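Local coordinates for protein adenosine kinase (Sinorhizobium meliloti, PDB 3UBO) that binds adenosine and ADP and, as a kinase of the pfkB family, probably transfers the terminal phosphate of ATP to adenosine, at residues A4-L9 against D146-Q151; R76-G81 against G100-T105; M187-S192 against D212-N217; E201-M206 against A223-E228. All blocks are in the same frame, centred on the assembly; numbering follows the deposited sequence.

Contact 1 (A4-L9 against D146-Q151); sequences AKYDVL and DDVVAQ
Tyr6 and Leu9 present their side chains to Val148 and Val149, and this apolar patch is where the start of the chain meets the short helix 146-150. The meeting point is one methyl of Val148: CG1, held anti to the backbone N (chi1 -175°), comes within 3.6 Å of Tyr6 CE2, reaching that ring obliquely. The same CG1 is 4.2 Å from Leu9 CD1, so Val148 sits between the aromatic and the aliphatic side chain. The other branch of Leu9 turns to the next residue of the helix, with CD2 lying 3.9 Å from Val149 CG2 and closer still to the CA of Val149.

Farther out the contact turns polar at Gln151, where the helical backbone angles end. Its carbonyl oxygen takes two amide hydrogens. Tyr6 N donates almost straight to Gln151 O (2.8 Å, 167° at the hydrogen), whereas the bond from Lys5 N to the same oxygen is bent and weak. The aliphatic parts of Lys5 and Gln151 then run side by side in the same direction, with Lys5 CB 3.8 Å from Gln151 CB, before the lysine carries its amine away from the helix. At the exposed outer end, Ala4 CB lies near the Gln151 carbonyl.

Strand 6-11, broken by a corner at Asp7, has 152-158 and 77-80 as its neighbours in the parallel sheet. Helix 146-150 packs against this sheet, Val148 touching Ala78 and Val149 touching Phe80, while Val149 also meets Ala174 and Ile177 of helix 168-179.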
loop_
_atom_site.group_PDB
_atom_site.type_symbol
_atom_site.label_atom_id
_atom_site.label_comp_id
_atom_site.label_asym_id
_atom_site.label_seq_id
_atom_site.Cartn_x
_atom_site.Cartn_y
_atom_site.Cartn_z
ATOM N N ALA A 4 25.657 24.542 -4.734
ATOM C CA ALA A 4 24.952 23.225 -4.586
ATOM C C ALA A 4 23.437 23.321 -4.321
ATOM O O ALA A 4 23.027 24.009 -3.378
ATOM C CB ALA A 4 25.615 22.260 -3.495
ATOM N N LYS A 5 22.616 22.617 -5.127
ATOM C CA LYS A 5 21.139 22.633 -4.937
ATOM C C LYS A 5 20.521 21.337 -4.250
ATOM O O LYS A 5 19.390 21.353 -3.734
ATOM C CB LYS A 5 20.461 22.984 -6.263
ATOM C CG LYS A 5 19.021 23.496 -6.218
ATOM C CD LYS A 5 18.580 23.615 -7.719
ATOM C CE LYS A 5 17.239 24.420 -7.973
ATOM N NZ LYS A 5 16.113 24.192 -6.957
ATOM N N TYR A 6 21.294 20.246 -4.257
ATOM C CA TYR A 6 20.880 18.977 -3.686
ATOM C C TYR A 6 21.998 18.457 -2.805
ATOM O O TYR A 6 23.197 18.535 -3.158
ATOM C CB TYR A 6 20.423 17.911 -4.757
ATOM C CG TYR A 6 19.357 18.432 -5.726
ATOM C CD1 TYR A 6 18.016 18.623 -5.324
ATOM C CD2 TYR A 6 19.709 18.820 -7.035
ATOM C CE1 TYR A 6 17.044 19.164 -6.225
ATOM C CE2 TYR A 6 18.776 19.366 -7.917
ATOM C CZ TYR A 6 17.442 19.536 -7.526
ATOM O OH TYR A 6 16.537 20.056 -8.454
ATOM N N ASP A 7 21.574 17.914 -1.660
ATOM C CA ASP A 7 22.444 17.122 -0.789
ATOM C C ASP A 7 22.637 15.791 -1.417
ATOM O O ASP A 7 23.757 15.379 -1.622
ATOM C CB ASP A 7 21.848 17.039 0.629
ATOM C CG ASP A 7 21.522 18.411 1.147
ATOM O OD1 ASP A 7 22.535 19.131 1.315
ATOM O OD2 ASP A 7 20.316 18.808 1.252
ATOM N N VAL A 8 21.539 15.117 -1.753
ATOM C CA VAL A 8 21.688 13.821 -2.438
ATOM C C VAL A 8 20.896 13.566 -3.706
ATOM O O VAL A 8 19.638 13.794 -3.790
ATOM C CB VAL A 8 21.410 12.606 -1.556
ATOM C CG1 VAL A 8 22.140 11.405 -2.164
ATOM C CG2 VAL A 8 21.830 12.878 -0.075
ATOM N N LEU A 9 21.661 13.051 -4.667
ATOM C CA LEU A 9 21.111 12.506 -5.897
ATOM C C LEU A 9 21.239 10.956 -5.947
ATOM O O LEU A 9 22.336 10.358 -5.750
ATOM C CB LEU A 9 21.763 13.158 -7.096
ATOM C CG LEU A 9 21.539 12.608 -8.516
ATOM C CD1 LEU A 9 20.110 12.892 -9.011
ATOM C CD2 LEU A 9 22.557 13.198 -9.489
ATOM N N ASP A 146 22.138 17.001 -16.334
ATOM C CA ASP A 146 23.541 17.379 -16.291
ATOM C C ASP A 146 23.842 18.350 -15.121
ATOM O O ASP A 146 24.766 18.161 -14.265
ATOM C CB ASP A 146 23.779 18.070 -17.653
ATOM C CG ASP A 146 25.222 18.065 -18.043
ATOM O OD1 ASP A 146 26.025 17.973 -17.072
ATOM O OD2 ASP A 146 25.562 18.125 -19.259
ATOM N N ASP A 147 23.021 19.405 -15.152
ATOM C CA ASP A 147 23.023 20.495 -14.200
ATOM C C ASP A 147 22.817 19.882 -12.840
ATOM O O ASP A 147 23.591 20.131 -11.885
ATOM C CB ASP A 147 21.926 21.543 -14.550
ATOM C CG ASP A 147 20.553 20.915 -14.865
ATOM O OD1 ASP A 147 20.530 19.915 -15.597
ATOM O OD2 ASP A 147 19.495 21.406 -14.381
ATOM N N VAL A 148 21.792 19.031 -12.768
ATOM C CA VAL A 148 21.452 18.293 -11.548
ATOM C C VAL A 148 22.614 17.459 -10.956
ATOM O O VAL A 148 22.911 17.657 -9.807
ATOM C CB VAL A 148 20.076 17.566 -11.723
ATOM C CG1 VAL A 148 19.580 16.853 -10.433
ATOM C CG2 VAL A 148 19.014 18.610 -12.233
ATOM N N VAL A 149 23.315 16.597 -11.690
ATOM C CA VAL A 149 24.486 15.946 -11.078
ATOM C C VAL A 149 25.464 16.938 -10.460
ATOM O O VAL A 149 25.923 16.726 -9.327
ATOM C CB VAL A 149 25.233 15.052 -12.041
ATOM C CG1 VAL A 149 26.321 14.167 -11.360
ATOM C CG2 VAL A 149 24.224 14.268 -12.838
ATOM N N ALA A 150 25.758 18.026 -11.171
ATOM C CA ALA A 150 26.698 19.064 -10.705
ATOM C C ALA A 150 26.270 19.798 -9.402
ATOM O O ALA A 150 27.099 20.140 -8.538
ATOM C CB ALA A 150 26.962 20.075 -11.854
ATOM N N GLN A 151 24.977 20.033 -9.267
ATOM C CA GLN A 151 24.428 20.722 -8.103
ATOM C C GLN A 151 24.210 19.858 -6.830
ATOM O O GLN A 151 23.636 20.332 -5.783
ATOM C CB GLN A 151 23.105 21.354 -8.510
ATOM C CG GLN A 151 23.186 22.125 -9.815
ATOM C CD GLN A 151 21.816 22.589 -10.288
ATOM O OE1 GLN A 151 20.960 21.757 -10.683
ATOM N NE2 GLN A 151 21.585 23.924 -10.240
#

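Contact 2 (R76-G81 against G100-T105); sequences RAAYFG and GVHFQT
Ala78 and His102 pair between strand 77-80 and the short, weakly bonded strand 102-103, which run parallel, and the backbone joins them on both sides of this pair. His102 N donates to Ala77 O (3.1 Å, 162°), and Tyr79 N to His102 O (2.8 Å). Beyond them one water bridges the two segments, giving a hydrogen to Tyr79 O and accepting one from Gln104 N.

The apolar contacts lie on the two faces of the sheet. On one, Ala78 CB meets the edge of the His102 ring, whose NE2 bonds to Glu145. On the other, Val101 lies along the neighbouring strand on the face of Ala77 and Tyr79: CG2 is 3.7 Å from Ala77 CB, and CG1, opposite the backbone N (chi1 167°), rests beside Ala78 CA and 4.0 Å from Tyr79 CB. With an alanine at Val101 both methyls are gone, which is likely to open a gap beside Ala77 CB and Tyr79 CB.

The rings of Tyr79 and Phe103 point the same way; their planes are 25° apart and offset, touching at Tyr79 CD2 and Phe103 CE1 (3.4 Å). Phe103 turns its edge to Tyr79 O and Gly81 N.

Strands 77-80 and 102-103, with helix 87-98 between, form a beta-alpha-beta crossover. Two backbone bonds set the strand pairing; the side chains add mostly apolar contact.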
loop_
_atom_site.group_PDB
_atom_site.type_symbol
_atom_site.label_atom_id
_atom_site.label_comp_id
_atom_site.label_asym_id
_atom_site.label_seq_id
_atom_site.Cartn_x
_atom_site.Cartn_y
_atom_site.Cartn_z
ATOM N N ARG A 76 17.633 17.752 0.908
ATOM C CA ARG A 76 17.195 18.006 -0.468
ATOM C C ARG A 76 17.774 16.941 -1.420
ATOM O O ARG A 76 19.003 16.670 -1.459
ATOM C CB ARG A 76 17.597 19.419 -0.991
ATOM C CG ARG A 76 17.305 20.645 -0.056
ATOM C CD ARG A 76 18.358 21.801 -0.290
ATOM N NE ARG A 76 19.730 21.434 0.158
ATOM C CZ ARG A 76 20.851 21.952 -0.342
ATOM N NH1 ARG A 76 20.770 22.851 -1.333
ATOM N NH2 ARG A 76 22.039 21.548 0.115
ATOM N N ALA A 77 16.873 16.334 -2.183
ATOM C CA ALA A 77 17.211 15.125 -2.942
ATOM C C ALA A 77 16.650 15.140 -4.388
ATOM O O ALA A 77 15.692 15.856 -4.701
ATOM C CB ALA A 77 16.702 13.871 -2.157
ATOM N N ALA A 78 17.222 14.287 -5.221
ATOM C CA ALA A 78 16.824 14.184 -6.636
ATOM C C ALA A 78 17.112 12.771 -7.129
ATOM O O ALA A 78 18.019 12.049 -6.579
ATOM C CB ALA A 78 17.550 15.222 -7.524
ATOM N N TYR A 79 16.337 12.368 -8.148
ATOM C CA TYR A 79 16.331 10.947 -8.522
ATOM C C TYR A 79 16.218 10.802 -10.015
ATOM O O TYR A 79 15.506 11.575 -10.682
ATOM C CB TYR A 79 15.235 10.095 -7.741
ATOM C CG TYR A 79 15.116 8.624 -8.243
ATOM C CD1 TYR A 79 16.064 7.666 -7.877
ATOM C CD2 TYR A 79 14.075 8.225 -9.104
ATOM C CE1 TYR A 79 16.001 6.400 -8.319
ATOM C CE2 TYR A 79 13.989 6.922 -9.537
ATOM C CZ TYR A 79 14.971 6.031 -9.147
ATOM O OH TYR A 79 14.934 4.748 -9.608
ATOM N N PHE A 80 16.971 9.843 -10.535
ATOM C CA PHE A 80 16.833 9.499 -11.940
ATOM C C PHE A 80 16.443 8.024 -12.014
ATOM O O PHE A 80 17.186 7.167 -11.441
ATOM C CB PHE A 80 18.163 9.637 -12.735
ATOM C CG PHE A 80 18.821 11.001 -12.685
ATOM C CD1 PHE A 80 18.074 12.170 -12.461
ATOM C CD2 PHE A 80 20.220 11.112 -12.912
ATOM C CE1 PHE A 80 18.714 13.430 -12.507
ATOM C CE2 PHE A 80 20.862 12.335 -12.909
ATOM C CZ PHE A 80 20.122 13.502 -12.743
ATOM N N GLY A 81 15.336 7.715 -12.681
ATOM C CA GLY A 81 14.880 6.344 -12.812
ATOM C C GLY A 81 14.222 6.080 -14.151
ATOM O O GLY A 81 13.889 7.012 -14.884
ATOM N N GLY A 100 9.015 15.321 -2.143
ATOM C CA GLY A 100 9.711 16.584 -2.355
ATOM C C GLY A 100 11.021 16.360 -3.120
ATOM O O GLY A 100 11.825 17.268 -3.268
ATOM N N VAL A 101 11.228 15.139 -3.616
ATOM C CA VAL A 101 12.370 14.858 -4.460
ATOM C C VAL A 101 12.137 15.389 -5.870
ATOM O O VAL A 101 10.988 15.535 -6.320
ATOM C CB VAL A 101 12.734 13.364 -4.498
ATOM C CG1 VAL A 101 13.704 13.107 -5.603
ATOM C CG2 VAL A 101 13.315 12.944 -3.200
ATOM N N HIS A 102 13.251 15.730 -6.530
ATOM C CA HIS A 102 13.274 16.253 -7.909
ATOM C C HIS A 102 13.387 15.028 -8.785
ATOM O O HIS A 102 14.363 14.227 -8.686
ATOM C CB HIS A 102 14.437 17.273 -8.171
ATOM C CG HIS A 102 14.638 17.619 -9.633
ATOM N ND1 HIS A 102 14.002 18.686 -10.251
ATOM C CD2 HIS A 102 15.396 17.023 -10.602
ATOM C CE1 HIS A 102 14.345 18.719 -11.533
ATOM N NE2 HIS A 102 15.196 17.727 -11.767
ATOM N N PHE A 103 12.347 14.877 -9.601
ATOM C CA PHE A 103 12.221 13.742 -10.523
ATOM C C PHE A 103 11.636 14.187 -11.859
ATOM O O PHE A 103 10.445 14.517 -11.929
ATOM C CB PHE A 103 11.293 12.687 -9.948
ATOM C CG PHE A 103 11.232 11.460 -10.797
ATOM C CD1 PHE A 103 12.388 10.697 -10.994
ATOM C CD2 PHE A 103 10.032 11.058 -11.401
ATOM C CE1 PHE A 103 12.340 9.545 -11.752
ATOM C CE2 PHE A 103 10.000 9.924 -12.163
ATOM C CZ PHE A 103 11.149 9.160 -12.337
ATOM N N GLN A 104 12.470 14.188 -12.904
ATOM C CA GLN A 104 12.137 14.829 -14.177
ATOM C C GLN A 104 12.435 13.868 -15.315
ATOM O O GLN A 104 11.882 14.019 -16.399
ATOM C CB GLN A 104 12.889 16.155 -14.323
ATOM C CG GLN A 104 12.250 17.251 -13.505
ATOM C CD GLN A 104 10.746 17.413 -13.838
ATOM O OE1 GLN A 104 10.388 17.415 -15.037
ATOM N NE2 GLN A 104 9.863 17.529 -12.808
ATOM N N THR A 105 13.285 12.867 -15.059
ATOM C CA THR A 105 13.507 11.787 -16.028
ATOM C C THR A 105 12.305 11.429 -16.932
ATOM O O THR A 105 11.173 11.341 -16.449
ATOM C CB THR A 105 14.102 10.548 -15.407
ATOM O OG1 THR A 105 15.444 10.866 -15.040
ATOM C CG2 THR A 105 14.139 9.474 -16.460
HETATM O O HOH W 1 15.089 13.749 -12.105
#

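Contact 3 (M187-S192 against D212-N217); sequences MTLSDS and DIVFAN. With ADP (adenosine-5'-diphosphate), chain D.
Two neighbouring strands of the central parallel sheet run side by side here toward the ADP site, with Met187 (selenomethionine) opposite Val214 and Thr188 opposite Phe215. Three backbone bonds join them: Met187 N to Ile213 O (2.9 Å), Phe215 N to Met187 O (2.7 Å) and Leu189 N to Phe215 O (2.9 Å). Met187 O also lies in the plane of the Phe215 ring, at its edge. Leu189 spreads its methyls over the other strand, CD1 4.2 Å from Val214 CG1 and CD2 lying against Ala216 CB.

After Thr188 the chain leaves the sheet in an ST turn, in which Thr188 OG1 accepts from Ser190 N (2.6 Å). A valine at Thr188 would probably leave Ser190 N without this acceptor and the turn less firmly set. Asp191 sits at the N-cap of helix 192-197, with a weak bond from Phe193 N to its OD2; Asn217 caps helix 218-224.

Asn217 adopts chi1 60°, with CG between its backbone N and carbonyl carbon, and sends ND2 to the beta-phosphate oxygen O1B of ADP (2.8 Å, a weak, bent bond). Ser249, Asn304 and Gly252 also bond the nucleotide. A strand leading into a helix that starts beside a phosphate, as at Asn217, is common in nucleotide sites of alpha/beta folds, pfkB kinases included.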
loop_
_atom_site.group_PDB
_atom_site.type_symbol
_atom_site.label_atom_id
_atom_site.label_comp_id
_atom_site.label_asym_id
_atom_site.label_seq_id
_atom_site.Cartn_x
_atom_site.Cartn_y
_atom_site.Cartn_z
HETATM N N MSE A 187 27.847 4.485 -3.591
HETATM C CA MSE A 187 27.052 3.313 -3.939
HETATM C C MSE A 187 26.663 2.327 -2.831
HETATM O O MSE A 187 27.407 2.105 -1.896
HETATM C CB MSE A 187 27.758 2.515 -5.017
HETATM C CG MSE A 187 28.674 1.418 -4.443
HETATM SE SE MSE A 187 29.755 0.588 -5.909
HETATM C CE MSE A 187 28.314 -0.255 -7.018
ATOM N N THR A 188 25.512 1.674 -2.993
ATOM C CA THR A 188 25.212 0.448 -2.225
ATOM C C THR A 188 25.579 -0.820 -3.004
ATOM O O THR A 188 25.366 -0.881 -4.196
ATOM C CB THR A 188 23.734 0.340 -1.951
ATOM O OG1 THR A 188 23.410 -1.038 -1.953
ATOM C CG2 THR A 188 22.939 0.967 -3.059
ATOM N N LEU A 189 26.100 -1.842 -2.357
ATOM C CA LEU A 189 26.323 -3.101 -3.075
ATOM C C LEU A 189 25.038 -3.886 -3.414
ATOM O O LEU A 189 25.076 -4.973 -4.006
ATOM C CB LEU A 189 27.215 -3.996 -2.239
ATOM C CG LEU A 189 28.692 -3.768 -2.480
ATOM C CD1 LEU A 189 28.838 -2.375 -2.976
ATOM C CD2 LEU A 189 29.461 -4.004 -1.215
ATOM N N SER A 190 23.904 -3.375 -2.944
ATOM C CA SER A 190 22.600 -3.922 -3.305
ATOM C C SER A 190 22.253 -5.284 -2.688
ATOM O O SER A 190 21.340 -5.371 -1.834
ATOM C CB SER A 190 22.514 -3.979 -4.810
ATOM O OG SER A 190 22.427 -2.650 -5.324
ATOM N N ASP A 191 22.976 -6.334 -3.095
ATOM C CA ASP A 191 22.568 -7.696 -2.785
ATOM C C ASP A 191 23.751 -8.607 -2.926
ATOM O O ASP A 191 24.646 -8.380 -3.726
ATOM C CB ASP A 191 21.386 -8.080 -3.710
ATOM C CG ASP A 191 21.082 -9.558 -3.717
ATOM O OD1 ASP A 191 20.858 -10.227 -2.660
ATOM O OD2 ASP A 191 21.080 -10.059 -4.852
ATOM N N SER A 192 23.789 -9.648 -2.135
ATOM C CA SER A 192 24.989 -10.438 -2.173
ATOM C C SER A 192 25.117 -11.271 -3.434
ATOM O O SER A 192 26.128 -11.913 -3.620
ATOM C CB SER A 192 25.150 -11.296 -0.925
ATOM O OG SER A 192 24.430 -12.494 -1.063
ATOM N N ASP A 212 33.475 7.050 -4.588
ATOM C CA ASP A 212 34.036 7.447 -3.321
ATOM C C ASP A 212 33.590 6.523 -2.176
ATOM O O ASP A 212 34.396 5.732 -1.652
ATOM C CB ASP A 212 33.611 8.901 -3.046
ATOM C CG ASP A 212 34.260 9.852 -3.993
ATOM O OD1 ASP A 212 35.462 9.583 -4.249
ATOM O OD2 ASP A 212 33.597 10.830 -4.480
ATOM N N ILE A 213 32.306 6.648 -1.805
ATOM C CA ILE A 213 31.677 5.980 -0.634
ATOM C C ILE A 213 30.946 4.637 -0.934
ATOM O O ILE A 213 30.199 4.514 -1.939
ATOM C CB ILE A 213 30.667 6.943 0.042
ATOM C CG1 ILE A 213 31.318 8.309 0.310
ATOM C CG2 ILE A 213 30.126 6.337 1.318
ATOM C CD1 ILE A 213 30.349 9.479 0.340
ATOM N N VAL A 214 31.164 3.637 -0.077
ATOM C CA VAL A 214 30.543 2.321 -0.262
ATOM C C VAL A 214 29.611 1.864 0.881
ATOM O O VAL A 214 30.100 1.568 1.995
ATOM C CB VAL A 214 31.629 1.267 -0.490
ATOM C CG1 VAL A 214 31.100 -0.140 -0.277
ATOM C CG2 VAL A 214 32.174 1.433 -1.866
ATOM N N PHE A 215 28.287 1.803 0.649
ATOM C CA PHE A 215 27.362 1.158 1.640
ATOM C C PHE A 215 27.132 -0.306 1.268
ATOM O O PHE A 215 26.999 -0.631 0.063
ATOM C CB PHE A 215 25.999 1.847 1.726
ATOM C CG PHE A 215 26.062 3.304 2.089
ATOM C CD1 PHE A 215 25.673 3.722 3.351
ATOM C CD2 PHE A 215 26.488 4.270 1.144
ATOM C CE1 PHE A 215 25.698 5.054 3.693
ATOM C CE2 PHE A 215 26.540 5.618 1.486
ATOM C CZ PHE A 215 26.147 6.000 2.795
ATOM N N ALA A 216 27.105 -1.166 2.279
ATOM C CA ALA A 216 26.919 -2.600 2.124
ATOM C C ALA A 216 26.389 -3.280 3.435
ATOM O O ALA A 216 26.472 -2.704 4.555
ATOM C CB ALA A 216 28.214 -3.227 1.701
ATOM N N ASN A 217 25.838 -4.493 3.331
ATOM C CA ASN A 217 25.533 -5.209 4.568
ATOM C C ASN A 217 26.668 -6.217 4.748
ATOM O O ASN A 217 27.539 -6.315 3.887
ATOM C CB ASN A 217 24.105 -5.809 4.588
ATOM C CG ASN A 217 23.861 -6.812 3.454
ATOM O OD1 ASN A 217 24.745 -7.593 3.099
ATOM N ND2 ASN A 217 22.647 -6.808 2.905
HETATM P PB ADP D . 20.009 -5.185 4.713
HETATM O O1B ADP D . 20.020 -6.656 3.946
HETATM O O2B ADP D . 20.848 -3.938 3.965
HETATM O O3B ADP D . 18.616 -4.723 4.951
HETATM P PA ADP D . 20.998 -5.281 7.644
HETATM O O1A ADP D . 20.847 -6.764 8.345
HETATM O O2A ADP D . 22.352 -4.771 7.861
HETATM O O3A ADP D . 20.781 -5.814 6.056
HETATM O "O5'" ADP D . 19.939 -4.098 8.193
HETATM C "C5'" ADP D . 20.046 -2.769 7.697
HETATM C "C4'" ADP D . 19.775 -1.694 8.800
HETATM O "O4'" ADP D . 18.372 -1.566 9.335
HETATM C "C3'" ADP D . 20.610 -1.813 10.184
HETATM O "O3'" ADP D . 21.997 -1.528 10.201
HETATM C "C2'" ADP D . 19.685 -1.270 11.266
HETATM O "O2'" ADP D . 19.737 0.109 11.660
HETATM C "C1'" ADP D . 18.381 -1.810 10.751
HETATM N N9 ADP D . 18.102 -3.224 11.150
HETATM C C8 ADP D . 18.230 -4.373 10.400
HETATM N N7 ADP D . 17.841 -5.527 11.201
HETATM C C5 ADP D . 17.487 -5.048 12.496
HETATM C C6 ADP D . 16.997 -5.733 13.708
HETATM N N6 ADP D . 16.770 -7.191 13.688
HETATM N N1 ADP D . 16.698 -5.001 14.815
HETATM C C2 ADP D . 16.842 -3.603 14.820
HETATM N N3 ADP D . 17.336 -2.916 13.651
HETATM C C4 ADP D . 17.630 -3.647 12.502
#

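Contact 4 (E201-M206 against A223-E228); sequences EFLELM and ALYETE
Leu203 pushes its CD2 methyl into the angle between Leu224 and Tyr225, and this is the close-packed part of the contact. CD2 is 3.7 Å from Tyr225 CE1, approaching the ring obliquely, and 3.9 Å from Leu224 CD1. Leu203 and Leu224 reach past one another, their side chains running opposite ways. Leu224 has CG anti to its own backbone N (chi1 169°), which lays that carbon over the centre of the Tyr225 ring, so the ring is covered on one face by its chain neighbour and touched by Leu203 from the other segment.

One turn along helix 199-207, selenomethionine Met206 adds a second contact. Its chain bends at the last torsion (chi3 80°) and brings CE to 3.9 Å from Tyr225 OH, while SE keeps a looser 4.4 Å from Leu224 CD2. Outside the two segments Met206 also packs on Leu237 of helix 230-240, and Leu224 on Val195.

The other side is loose. From Glu226 to Glu228 the chain is loop and runs away from helix 199-207; the side chains of these two glutamates are not modelled beyond CB, in keeping with mobility. Glu204 likewise lies on an exposed part of its helix.

No hydrogen bond crosses between 201-206 and 223-228. The one polar group at the interface, Tyr225 OH, bonds to Asp240 of helix 230-240, so its hydroxyl is satisfied while its ring serves as an apolar surface. Cohesion here therefore rests on the fit of methyls, a selenomethionine and an aromatic ring, so the contact depends on shape and burial of apolar surface rather than on directed bonds.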
loop_
_atom_site.group_PDB
_atom_site.type_symbol
_atom_site.label_atom_id
_atom_site.label_comp_id
_atom_site.label_asym_id
_atom_site.label_seq_id
_atom_site.Cartn_x
_atom_site.Cartn_y
_atom_site.Cartn_z
ATOM N N GLU A 201 33.634 -5.705 -11.782
ATOM C CA GLU A 201 33.138 -4.381 -12.214
ATOM C C GLU A 201 33.043 -3.412 -11.050
ATOM O O GLU A 201 33.332 -2.223 -11.203
ATOM C CB GLU A 201 31.772 -4.435 -12.922
ATOM C CG GLU A 201 31.808 -4.857 -14.392
ATOM C CD GLU A 201 31.459 -6.331 -14.582
ATOM O OE1 GLU A 201 31.731 -7.137 -13.651
ATOM O OE2 GLU A 201 30.920 -6.668 -15.668
ATOM N N PHE A 202 32.642 -3.944 -9.892
ATOM C CA PHE A 202 32.410 -3.180 -8.675
ATOM C C PHE A 202 33.755 -2.644 -8.115
ATOM O O PHE A 202 33.937 -1.420 -8.058
ATOM C CB PHE A 202 31.582 -4.020 -7.638
ATOM C CG PHE A 202 30.056 -4.021 -7.882
ATOM C CD1 PHE A 202 29.496 -3.477 -9.057
ATOM C CD2 PHE A 202 29.186 -4.616 -6.950
ATOM C CE1 PHE A 202 28.079 -3.497 -9.237
ATOM C CE2 PHE A 202 27.776 -4.645 -7.128
ATOM C CZ PHE A 202 27.218 -4.096 -8.236
ATOM N N LEU A 203 34.684 -3.540 -7.738
ATOM C CA LEU A 203 36.077 -3.193 -7.314
ATOM C C LEU A 203 36.829 -2.103 -8.143
ATOM O O LEU A 203 37.260 -1.059 -7.635
ATOM C CB LEU A 203 36.934 -4.464 -7.267
ATOM C CG LEU A 203 36.584 -5.464 -6.173
ATOM C CD1 LEU A 203 37.368 -6.710 -6.328
ATOM C CD2 LEU A 203 36.914 -4.854 -4.830
ATOM N N GLU A 204 36.992 -2.382 -9.413
ATOM C CA GLU A 204 37.655 -1.464 -10.311
ATOM C C GLU A 204 36.897 -0.144 -10.359
ATOM O O GLU A 204 37.456 0.955 -10.558
ATOM C CB GLU A 204 37.714 -2.082 -11.727
ATOM C CG GLU A 204 37.876 -1.091 -12.883
ATOM C CD GLU A 204 39.236 -0.401 -12.900
ATOM O OE1 GLU A 204 40.208 -0.946 -12.296
ATOM O OE2 GLU A 204 39.306 0.691 -13.524
ATOM N N LEU A 205 35.597 -0.255 -10.217
ATOM C CA LEU A 205 34.795 0.931 -10.181
ATOM C C LEU A 205 35.109 1.708 -8.868
ATOM O O LEU A 205 35.008 2.927 -8.843
ATOM C CB LEU A 205 33.340 0.535 -10.379
ATOM C CG LEU A 205 32.182 1.408 -10.000
ATOM C CD1 LEU A 205 31.661 2.146 -11.227
ATOM C CD2 LEU A 205 31.129 0.473 -9.395
HETATM N N MSE A 206 35.556 1.017 -7.814
HETATM C CA MSE A 206 36.050 1.695 -6.603
HETATM C C MSE A 206 37.501 2.152 -6.782
HETATM O O MSE A 206 37.840 3.325 -6.615
HETATM C CB MSE A 206 36.016 0.780 -5.387
HETATM C CG MSE A 206 34.644 0.419 -4.882
HETATM SE SE MSE A 206 34.679 -1.199 -3.628
HETATM C CE MSE A 206 35.269 -0.428 -1.907
ATOM N N ALA A 223 31.609 -10.974 0.695
ATOM C CA ALA A 223 31.466 -11.706 -0.549
ATOM C C ALA A 223 32.141 -10.950 -1.637
ATOM O O ALA A 223 32.408 -11.479 -2.709
ATOM C CB ALA A 223 30.000 -11.851 -0.897
ATOM N N LEU A 224 32.352 -9.673 -1.367
ATOM C CA LEU A 224 33.063 -8.796 -2.264
ATOM C C LEU A 224 34.550 -9.129 -2.251
ATOM O O LEU A 224 35.219 -8.931 -3.245
ATOM C CB LEU A 224 32.815 -7.356 -1.858
ATOM C CG LEU A 224 33.613 -6.213 -2.461
ATOM C CD1 LEU A 224 33.245 -6.005 -3.947
ATOM C CD2 LEU A 224 33.412 -4.941 -1.640
ATOM N N TYR A 225 35.052 -9.680 -1.154
ATOM C CA TYR A 225 36.442 -10.148 -1.061
ATOM C C TYR A 225 36.469 -11.662 -0.814
ATOM O O TYR A 225 37.320 -12.150 -0.050
ATOM C CB TYR A 225 37.236 -9.382 0.051
ATOM C CG TYR A 225 37.214 -7.868 -0.154
ATOM C CD1 TYR A 225 37.876 -7.284 -1.231
ATOM C CD2 TYR A 225 36.499 -7.027 0.701
ATOM C CE1 TYR A 225 37.848 -5.910 -1.450
ATOM C CE2 TYR A 225 36.455 -5.638 0.483
ATOM C CZ TYR A 225 37.136 -5.090 -0.596
ATOM O OH TYR A 225 37.106 -3.731 -0.847
ATOM N N GLU A 226 35.537 -12.390 -1.443
ATOM C CA GLU A 226 35.429 -13.837 -1.269
ATOM C C GLU A 226 36.062 -14.302 0.048
ATOM O O GLU A 226 37.148 -14.879 0.018
ATOM C CB GLU A 226 36.102 -14.572 -2.439
ATOM N N THR A 227 35.413 -14.039 1.188
ATOM C CA THR A 227 35.931 -14.466 2.504
ATOM C C THR A 227 34.899 -14.566 3.670
ATOM O O THR A 227 33.912 -13.809 3.749
ATOM C CB THR A 227 37.152 -13.597 2.992
ATOM O OG1 THR A 227 37.550 -13.989 4.319
ATOM C CG2 THR A 227 36.790 -12.118 3.026
ATOM N N GLU A 228 35.147 -15.513 4.570
ATOM C CA GLU A 228 34.371 -15.607 5.779
ATOM C C GLU A 228 35.005 -14.755 6.914
ATOM O O GLU A 228 34.355 -14.542 7.937
ATOM C CB GLU A 228 34.159 -17.084 6.173
#

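From the N terminus, strand 6-11 starts contact 1, which closes only when helix 146-150 returns to it some 140 residues later. Within that long excursion falls contact 2, a short loop through helix 87-98. The two touch: Asp7 OD1 makes a salt bridge with Arg76 NH2 at 2.7 Å, and strands 6-11 and 77-80 are sheet neighbours. Contacts 3 and 4 both come after contacts 1 and 2 in the chain, and they cross each other, their segments alternating. Phe202, Leu205 and Met206 pack on Met187 and Val214, and Leu224 on Leu189. Contacts 1, 2 and 3 share the parallel sheet; contact 4 covers the part built by contact 3.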